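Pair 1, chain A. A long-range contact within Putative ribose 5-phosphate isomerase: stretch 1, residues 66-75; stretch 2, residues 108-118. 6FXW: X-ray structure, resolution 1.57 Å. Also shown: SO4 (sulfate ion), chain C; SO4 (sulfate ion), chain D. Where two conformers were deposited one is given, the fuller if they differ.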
# COMPACT_ATOMS: atom_id res chain seq x y z
N ASP A 66 -9.01 22.36 -14.78
CA ASP A 66 -8.09 22.83 -13.82
C ASP A 66 -7.18 21.74 -13.33
O ASP A 66 -6.03 22.03 -12.85
CB ASP A 66 -8.91 23.28 -12.56
CG ASP A 66 -9.76 24.47 -12.84
OD1 ASP A 66 -9.26 25.48 -13.45
OD2 ASP A 66 -10.91 24.37 -12.54
N THR A 67 -7.67 20.53 -13.38
CA THR A 67 -6.96 19.40 -12.73
C THR A 67 -7.30 18.16 -13.50
O THR A 67 -8.32 18.11 -14.23
CB THR A 67 -7.22 19.31 -11.19
OG1 THR A 67 -6.60 18.13 -10.63
CG2 THR A 67 -8.64 19.19 -10.89
N GLY A 68 -6.47 17.13 -13.43
CA GLY A 68 -6.72 15.95 -14.15
C GLY A 68 -6.59 14.70 -13.29
O GLY A 68 -5.89 14.74 -12.25
N ILE A 69 -7.26 13.65 -13.70
CA ILE A 69 -7.08 12.31 -13.11
C ILE A 69 -6.79 11.38 -14.25
O ILE A 69 -7.60 11.32 -15.18
CB ILE A 69 -8.33 11.92 -12.32
CG1 ILE A 69 -8.59 12.94 -11.19
CG2 ILE A 69 -8.13 10.55 -11.75
CD1 ILE A 69 -9.91 12.68 -10.43
N LEU A 70 -5.74 10.58 -14.19
CA LEU A 70 -5.38 9.63 -15.20
C LEU A 70 -5.30 8.23 -14.58
O LEU A 70 -4.71 8.07 -13.53
CB LEU A 70 -4.05 9.98 -15.85
CG LEU A 70 -4.08 11.21 -16.74
CD1 LEU A 70 -2.67 11.56 -17.19
CD2 LEU A 70 -4.95 10.93 -17.94
N VAL A 71 -5.94 7.27 -15.23
CA VAL A 71 -6.11 5.91 -14.69
C VAL A 71 -5.60 4.91 -15.73
O VAL A 71 -6.04 4.90 -16.90
CB VAL A 71 -7.55 5.64 -14.34
CG1 VAL A 71 -7.61 4.34 -13.53
CG2 VAL A 71 -8.25 6.73 -13.65
N CYS A 72 -4.66 4.07 -15.34
CA CYS A 72 -4.19 2.91 -16.15
C CYS A 72 -4.16 1.70 -15.23
O CYS A 72 -4.67 1.77 -14.09
CB CYS A 72 -2.94 3.13 -16.99
SG CYS A 72 -1.47 3.43 -16.05
N GLY A 73 -3.51 0.63 -15.64
CA GLY A 73 -3.47 -0.50 -14.75
C GLY A 73 -2.78 -0.19 -13.42
O GLY A 73 -3.25 -0.63 -12.35
N THR A 74 -1.69 0.57 -13.44
CA THR A 74 -0.91 0.86 -12.22
C THR A 74 -0.80 2.34 -11.91
O THR A 74 -0.35 2.72 -10.85
CB THR A 74 0.53 0.39 -12.38
OG1 THR A 74 1.14 1.11 -13.45
CG2 THR A 74 0.60 -1.09 -12.61
N GLY A 75 -1.15 3.21 -12.86
CA GLY A 75 -0.86 4.60 -12.80
C GLY A 75 0.47 5.02 -13.41
O GLY A 75 0.73 6.22 -13.60
N ALA A 108 0.72 19.16 -7.61
CA ALA A 108 0.52 18.43 -8.85
C ALA A 108 -0.78 18.82 -9.54
O ALA A 108 -1.81 19.06 -8.87
CB ALA A 108 0.45 16.92 -8.62
N HIS A 109 -0.72 18.93 -10.84
CA HIS A 109 -1.92 19.13 -11.66
C HIS A 109 -2.73 17.93 -11.89
O HIS A 109 -3.95 18.03 -12.09
CB HIS A 109 -1.55 19.66 -13.07
CG HIS A 109 -0.69 20.87 -13.07
ND1 HIS A 109 0.70 20.76 -13.05
CD2 HIS A 109 -0.97 22.22 -13.08
CE1 HIS A 109 1.23 21.99 -13.04
NE2 HIS A 109 0.24 22.90 -13.06
N ILE A 110 -2.07 16.76 -11.92
CA ILE A 110 -2.71 15.48 -12.36
C ILE A 110 -2.43 14.42 -11.32
O ILE A 110 -1.29 14.29 -10.86
CB ILE A 110 -2.24 15.05 -13.76
CG1 ILE A 110 -2.63 16.11 -14.84
CG2 ILE A 110 -2.82 13.67 -14.11
CD1 ILE A 110 -2.24 15.76 -16.22
N LEU A 111 -3.48 13.73 -10.96
CA LEU A 111 -3.45 12.56 -10.11
C LEU A 111 -3.38 11.36 -11.05
O LEU A 111 -4.28 11.18 -11.90
CB LEU A 111 -4.70 12.52 -9.31
CG LEU A 111 -5.07 11.20 -8.61
CD1 LEU A 111 -3.99 10.82 -7.56
CD2 LEU A 111 -6.47 11.33 -8.03
N CYS A 112 -2.42 10.44 -10.83
CA CYS A 112 -2.31 9.20 -11.58
C CYS A 112 -2.56 8.02 -10.64
O CYS A 112 -1.98 7.98 -9.58
CB CYS A 112 -0.96 9.09 -12.20
SG CYS A 112 -0.61 10.39 -13.40
N ILE A 113 -3.49 7.18 -11.00
CA ILE A 113 -3.87 6.02 -10.17
C ILE A 113 -3.91 4.73 -11.02
O ILE A 113 -4.15 4.75 -12.28
CB ILE A 113 -5.19 6.22 -9.47
CG1 ILE A 113 -6.26 6.58 -10.47
CG2 ILE A 113 -5.03 7.31 -8.44
CD1 ILE A 113 -7.68 6.68 -9.79
N GLY A 114 -3.82 3.56 -10.35
CA GLY A 114 -3.94 2.27 -10.97
C GLY A 114 -5.14 1.54 -10.52
O GLY A 114 -5.35 1.39 -9.30
N VAL A 115 -5.96 1.12 -11.45
CA VAL A 115 -7.16 0.38 -11.11
C VAL A 115 -6.89 -1.11 -10.91
O VAL A 115 -7.72 -1.81 -10.28
CB VAL A 115 -8.15 0.63 -12.24
CG1 VAL A 115 -7.76 0.03 -13.55
CG2 VAL A 115 -9.56 0.27 -11.89
N ARG A 116 -5.74 -1.64 -11.35
CA ARG A 116 -5.40 -3.04 -11.10
C ARG A 116 -4.56 -3.16 -9.81
O ARG A 116 -4.33 -4.31 -9.34
CB ARG A 116 -4.63 -3.65 -12.26
CG ARG A 116 -5.44 -3.67 -13.52
CD ARG A 116 -4.57 -4.16 -14.65
NE ARG A 116 -5.35 -4.15 -15.90
CZ ARG A 116 -4.82 -4.19 -17.08
NH1 ARG A 116 -3.51 -4.05 -17.23
NH2 ARG A 116 -5.63 -4.26 -18.12
N THR A 117 -4.20 -2.03 -9.17
CA THR A 117 -3.35 -1.98 -7.96
C THR A 117 -4.11 -1.44 -6.78
O THR A 117 -4.04 -2.00 -5.68
CB THR A 117 -2.07 -1.21 -8.20
OG1 THR A 117 -2.50 0.01 -8.84
CG2 THR A 117 -1.12 -1.91 -9.14
N SER A 118 -4.93 -0.41 -6.94
CA SER A 118 -5.68 0.24 -5.83
C SER A 118 -7.12 -0.19 -5.95
O SER A 118 -7.77 -0.06 -7.00
CB SER A 118 -5.62 1.73 -5.95
OG SER A 118 -4.28 2.18 -5.80
S SO4 C . 1.91 25.97 -12.20
O1 SO4 C . 1.41 25.57 -10.84
O2 SO4 C . 0.83 25.62 -13.22
O3 SO4 C . 2.13 27.47 -12.16
O4 SO4 C . 3.24 25.42 -12.58
S SO4 D . -2.76 -4.81 -21.05
O1 SO4 D . -2.71 -6.32 -21.25
O2 SO4 D . -4.12 -4.41 -20.70
O3 SO4 D . -1.76 -4.61 -19.87
O4 SO4 D . -2.35 -4.25 -22.30
O HOH W 1 -4.58 19.69 -8.92
O HOH W 2 -1.03 2.25 -8.24

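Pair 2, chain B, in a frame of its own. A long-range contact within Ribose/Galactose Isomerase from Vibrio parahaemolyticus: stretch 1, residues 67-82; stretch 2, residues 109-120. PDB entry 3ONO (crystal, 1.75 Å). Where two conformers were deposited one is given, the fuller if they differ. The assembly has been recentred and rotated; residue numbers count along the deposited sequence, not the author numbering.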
# COMPACT_ATOMS: atom_id res chain seq x y z
N VAL B 67 -17.09 -1.49 26.85
CA VAL B 67 -15.85 -1.96 26.28
C VAL B 67 -14.84 -0.82 26.23
O VAL B 67 -15.19 0.36 26.39
CB VAL B 67 -16.01 -2.56 24.86
CG1 VAL B 67 -17.07 -3.66 24.86
CG2 VAL B 67 -16.32 -1.47 23.84
N ASP B 68 -13.58 -1.19 26.01
CA ASP B 68 -12.47 -0.24 25.97
C ASP B 68 -12.06 0.11 24.55
O ASP B 68 -11.47 1.17 24.34
CB ASP B 68 -11.26 -0.81 26.70
CG ASP B 68 -11.60 -1.23 28.13
OD1 ASP B 68 -12.10 -0.36 28.87
OD2 ASP B 68 -11.38 -2.41 28.46
N PHE B 69 -12.37 -0.75 23.59
CA PHE B 69 -11.85 -0.59 22.23
C PHE B 69 -12.81 -1.24 21.25
O PHE B 69 -13.43 -2.27 21.55
CB PHE B 69 -10.48 -1.26 22.11
CG PHE B 69 -9.61 -0.70 21.01
CD1 PHE B 69 -9.68 -1.22 19.73
CD2 PHE B 69 -8.73 0.35 21.25
CE1 PHE B 69 -8.87 -0.73 18.70
CE2 PHE B 69 -7.92 0.86 20.23
CZ PHE B 69 -8.00 0.33 18.95
N VAL B 70 -12.94 -0.64 20.07
CA VAL B 70 -13.81 -1.16 19.02
C VAL B 70 -13.01 -1.49 17.76
O VAL B 70 -12.22 -0.68 17.29
CB VAL B 70 -14.91 -0.13 18.69
CG1 VAL B 70 -15.61 -0.47 17.35
CG2 VAL B 70 -15.91 -0.05 19.86
N VAL B 71 -13.22 -2.68 17.21
CA VAL B 71 -12.68 -3.03 15.90
C VAL B 71 -13.88 -3.06 14.96
O VAL B 71 -14.86 -3.75 15.22
CB VAL B 71 -12.00 -4.39 15.91
CG1 VAL B 71 -11.61 -4.78 14.46
CG2 VAL B 71 -10.73 -4.35 16.78
N THR B 72 -13.81 -2.31 13.87
CA THR B 72 -14.93 -2.28 12.95
C THR B 72 -14.38 -2.13 11.53
O THR B 72 -13.18 -2.31 11.32
CB THR B 72 -15.92 -1.14 13.32
OG1 THR B 72 -17.13 -1.28 12.57
CG2 THR B 72 -15.30 0.24 13.08
N GLY B 73 -15.24 -1.80 10.58
CA GLY B 73 -14.79 -1.59 9.21
C GLY B 73 -15.94 -1.82 8.24
O GLY B 73 -17.08 -2.01 8.65
N CYS B 74 -15.63 -1.81 6.96
CA CYS B 74 -16.62 -2.11 5.93
C CYS B 74 -15.81 -2.35 4.66
O CYS B 74 -14.64 -2.73 4.75
CB CYS B 74 -17.67 -0.99 5.81
SG CYS B 74 -17.01 0.70 5.70
N GLY B 75 -16.40 -2.19 3.48
CA GLY B 75 -15.65 -2.53 2.25
C GLY B 75 -14.36 -1.74 2.14
O GLY B 75 -13.29 -2.28 1.87
N THR B 76 -14.44 -0.42 2.34
CA THR B 76 -13.25 0.42 2.29
C THR B 76 -12.86 0.93 3.68
O THR B 76 -11.80 1.52 3.83
CB THR B 76 -13.46 1.66 1.40
OG1 THR B 76 -14.50 2.47 1.98
CG2 THR B 76 -13.90 1.25 -0.00
N GLY B 77 -13.74 0.75 4.68
CA GLY B 77 -13.53 1.32 6.00
C GLY B 77 -14.02 2.76 6.16
O GLY B 77 -14.13 3.26 7.30
N GLN B 78 -14.31 3.44 5.05
CA GLN B 78 -14.66 4.87 5.11
C GLN B 78 -15.99 5.14 5.82
O GLN B 78 -16.06 5.98 6.71
CB GLN B 78 -14.70 5.48 3.71
CG GLN B 78 -13.38 5.34 2.91
CD GLN B 78 -12.46 6.53 3.10
OE1 GLN B 78 -12.41 7.11 4.20
NE2 GLN B 78 -11.71 6.90 2.05
N GLY B 79 -17.06 4.46 5.40
CA GLY B 79 -18.36 4.70 6.03
C GLY B 79 -18.28 4.44 7.52
O GLY B 79 -18.75 5.23 8.35
N ALA B 80 -17.68 3.31 7.90
CA ALA B 80 -17.65 2.97 9.33
C ALA B 80 -16.81 3.99 10.11
O ALA B 80 -17.16 4.36 11.22
CB ALA B 80 -17.11 1.55 9.53
N LEU B 81 -15.70 4.43 9.53
CA LEU B 81 -14.82 5.39 10.19
C LEU B 81 -15.52 6.73 10.40
O LEU B 81 -15.44 7.36 11.48
CB LEU B 81 -13.58 5.56 9.31
CG LEU B 81 -12.60 6.72 9.28
CD1 LEU B 81 -11.58 6.37 8.22
CD2 LEU B 81 -13.24 8.05 8.95
N MSE B 82 -16.25 7.18 9.38
CA MSE B 82 -16.91 8.48 9.49
C MSE B 82 -18.14 8.41 10.39
O MSE B 82 -18.46 9.37 11.12
CB MSE B 82 -17.25 9.01 8.10
CG MSE B 82 -15.97 9.23 7.28
SE MSE B 82 -16.37 10.01 5.55
CE MSE B 82 -17.63 8.65 4.97
N ASN B 109 -3.93 7.60 20.20
CA ASN B 109 -4.38 6.98 21.44
C ASN B 109 -5.90 6.98 21.47
O ASN B 109 -6.50 7.35 22.47
CB ASN B 109 -3.84 7.79 22.63
CG ASN B 109 -3.90 7.03 23.95
OD1 ASN B 109 -4.22 5.85 24.00
ND2 ASN B 109 -3.57 7.73 25.03
N GLY B 110 -6.51 6.57 20.36
CA GLY B 110 -7.96 6.54 20.27
C GLY B 110 -8.49 5.20 20.74
O GLY B 110 -7.74 4.42 21.34
N ASN B 111 -9.75 4.91 20.46
CA ASN B 111 -10.41 3.72 21.00
C ASN B 111 -11.19 2.92 19.97
O ASN B 111 -12.00 2.07 20.32
CB ASN B 111 -11.32 4.08 22.21
CG ASN B 111 -12.37 5.11 21.88
OD1 ASN B 111 -12.54 5.50 20.72
ND2 ASN B 111 -13.08 5.58 22.91
N ALA B 112 -10.94 3.17 18.69
CA ALA B 112 -11.57 2.37 17.64
C ALA B 112 -10.71 2.38 16.40
O ALA B 112 -10.00 3.35 16.16
CB ALA B 112 -12.95 2.91 17.33
N ILE B 113 -10.73 1.29 15.63
CA ILE B 113 -10.08 1.29 14.33
C ILE B 113 -11.05 0.73 13.29
O ILE B 113 -11.87 -0.14 13.60
CB ILE B 113 -8.80 0.45 14.32
CG1 ILE B 113 -9.08 -0.96 14.85
CG2 ILE B 113 -7.74 1.13 15.17
CD1 ILE B 113 -7.81 -1.86 14.89
N SER B 114 -10.95 1.25 12.07
CA SER B 114 -11.81 0.80 10.97
C SER B 114 -10.97 0.20 9.86
O SER B 114 -10.09 0.87 9.31
CB SER B 114 -12.61 1.98 10.42
OG SER B 114 -13.46 1.57 9.34
N LEU B 115 -11.22 -1.07 9.57
CA LEU B 115 -10.46 -1.79 8.55
C LEU B 115 -11.20 -1.83 7.23
O LEU B 115 -12.41 -1.66 7.20
CB LEU B 115 -10.23 -3.24 9.02
CG LEU B 115 -9.10 -3.47 10.03
CD1 LEU B 115 -9.39 -2.78 11.37
CD2 LEU B 115 -8.89 -4.98 10.26
N ALA B 116 -10.45 -2.08 6.15
CA ALA B 116 -11.06 -2.31 4.84
C ALA B 116 -11.08 -3.81 4.60
O ALA B 116 -10.02 -4.45 4.54
CB ALA B 116 -10.23 -1.61 3.76
N PHE B 117 -12.27 -4.38 4.47
CA PHE B 117 -12.41 -5.83 4.30
C PHE B 117 -12.63 -6.25 2.85
O PHE B 117 -12.63 -7.44 2.56
CB PHE B 117 -13.54 -6.38 5.17
CG PHE B 117 -13.35 -6.15 6.64
CD1 PHE B 117 -12.26 -6.70 7.31
CD2 PHE B 117 -14.23 -5.36 7.36
CE1 PHE B 117 -12.09 -6.49 8.66
CE2 PHE B 117 -14.05 -5.15 8.72
CZ PHE B 117 -12.97 -5.72 9.35
N ALA B 118 -12.83 -5.28 1.94
CA ALA B 118 -13.03 -5.62 0.53
C ALA B 118 -11.99 -4.97 -0.37
O ALA B 118 -11.32 -5.65 -1.14
CB ALA B 118 -14.45 -5.25 0.07
N LYS B 119 -11.85 -3.65 -0.28
CA LYS B 119 -10.87 -2.95 -1.10
C LYS B 119 -9.46 -3.29 -0.60
O LYS B 119 -9.16 -3.18 0.59
CB LYS B 119 -11.12 -1.44 -1.00
CG LYS B 119 -10.34 -0.60 -2.00
CD LYS B 119 -9.18 0.08 -1.37
CE LYS B 119 -8.50 1.01 -2.34
NZ LYS B 119 -7.19 1.38 -1.79
N GLY B 120 -8.58 -3.69 -1.51
CA GLY B 120 -7.25 -4.12 -1.12
C GLY B 120 -7.20 -5.49 -0.45
O GLY B 120 -6.14 -5.91 0.02

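Pairs 1 and 2 share one backbone arrangement: two neighbouring parallel strands, each followed by a turn, with the two turns packed against each other. The N, CA and C atoms of 14 central residues superpose with an RMSD of 0.6 Å. In both, six backbone hydrogen bonds run between the strands in the same register. In pair 1 they begin with Gly68(A) N to His109(A) O (3.0 Å) and end with Val115(A) N to Cys72(A) O (3.0 Å); in pair 2 they begin with Val70(B) N to Asn111(B) O (2.9 Å) and end with Phe117(B) N to Cys74(B) O (2.9 Å).

On one face of the sheet, Gly68(A) matches Val70(B) and Ile110(A) matches Ala112(B), so bulk changes strands. Ile110(A) reaches Leu70(A), CG2 to CD1 at 3.7 Å, whereas in pair 2 the CB atoms of Val70(B) and Ala112(B) meet at 3.9 Å. An ideal CB on Gly68(A) would lie a tight 3.2 Å from Ile110(A) CG1. Farther along this face, Leu70(A) and Cys112(A) pack CB to SG at 4.2 Å; their counterparts are Thr72(B) and Ser114(B). Ser114(B) OG donates a hydrogen bond to Gly77(B) O (2.7 Å), while Cys112(A) meets the matching carbonyl through carbon, its CB 3.6 Å from Gly75(A) O.

The other face is apolar in both pairs. Ile69(A) CG1 lies 4.1 Å from Leu111(A) CD2, and Val71(B) CG2 lies 4.2 Å from Ile113(B) CG1 at the equivalent positions. The next pair differs more. Val71(A) CG2 packs on Ile113(A) CG1 (3.8 Å), but Gly73(B) matches Val71(A) with a CA displacement of 1.7 Å and has no side chain to offer Leu115(B). Instead the ring of Phe117(B), at the position of Val115(A), brings CE2 within 3.7 Å of Gly73(B) CA. An ideal CB on Gly73(B) would clash with that same CE2 atom at 2.7 Å and with Leu115(B) O at 2.2 Å.

In both pairs the turn after the first strand carries a Gly-Thr-Gly sequence, and the first glycine's carbonyl accepts from the second stretch: Gly73(A) O from Arg116(A) N (2.9 Å), Gly75(B) O from Ala118(B) N (3.0 Å) and Lys119(B) N (2.9 Å). The last glycines, Gly75(A) and Gly77(B), have phi near 90°, where a CB would jam against the preceding carbonyl. Gly114(A) is also tightly enclosed, since an ideal CB would clash with Thr74(A) CA at 2.4 Å; pair 2 accommodates Ala116(B) there, its CB 3.5 Å from Thr76(B) O.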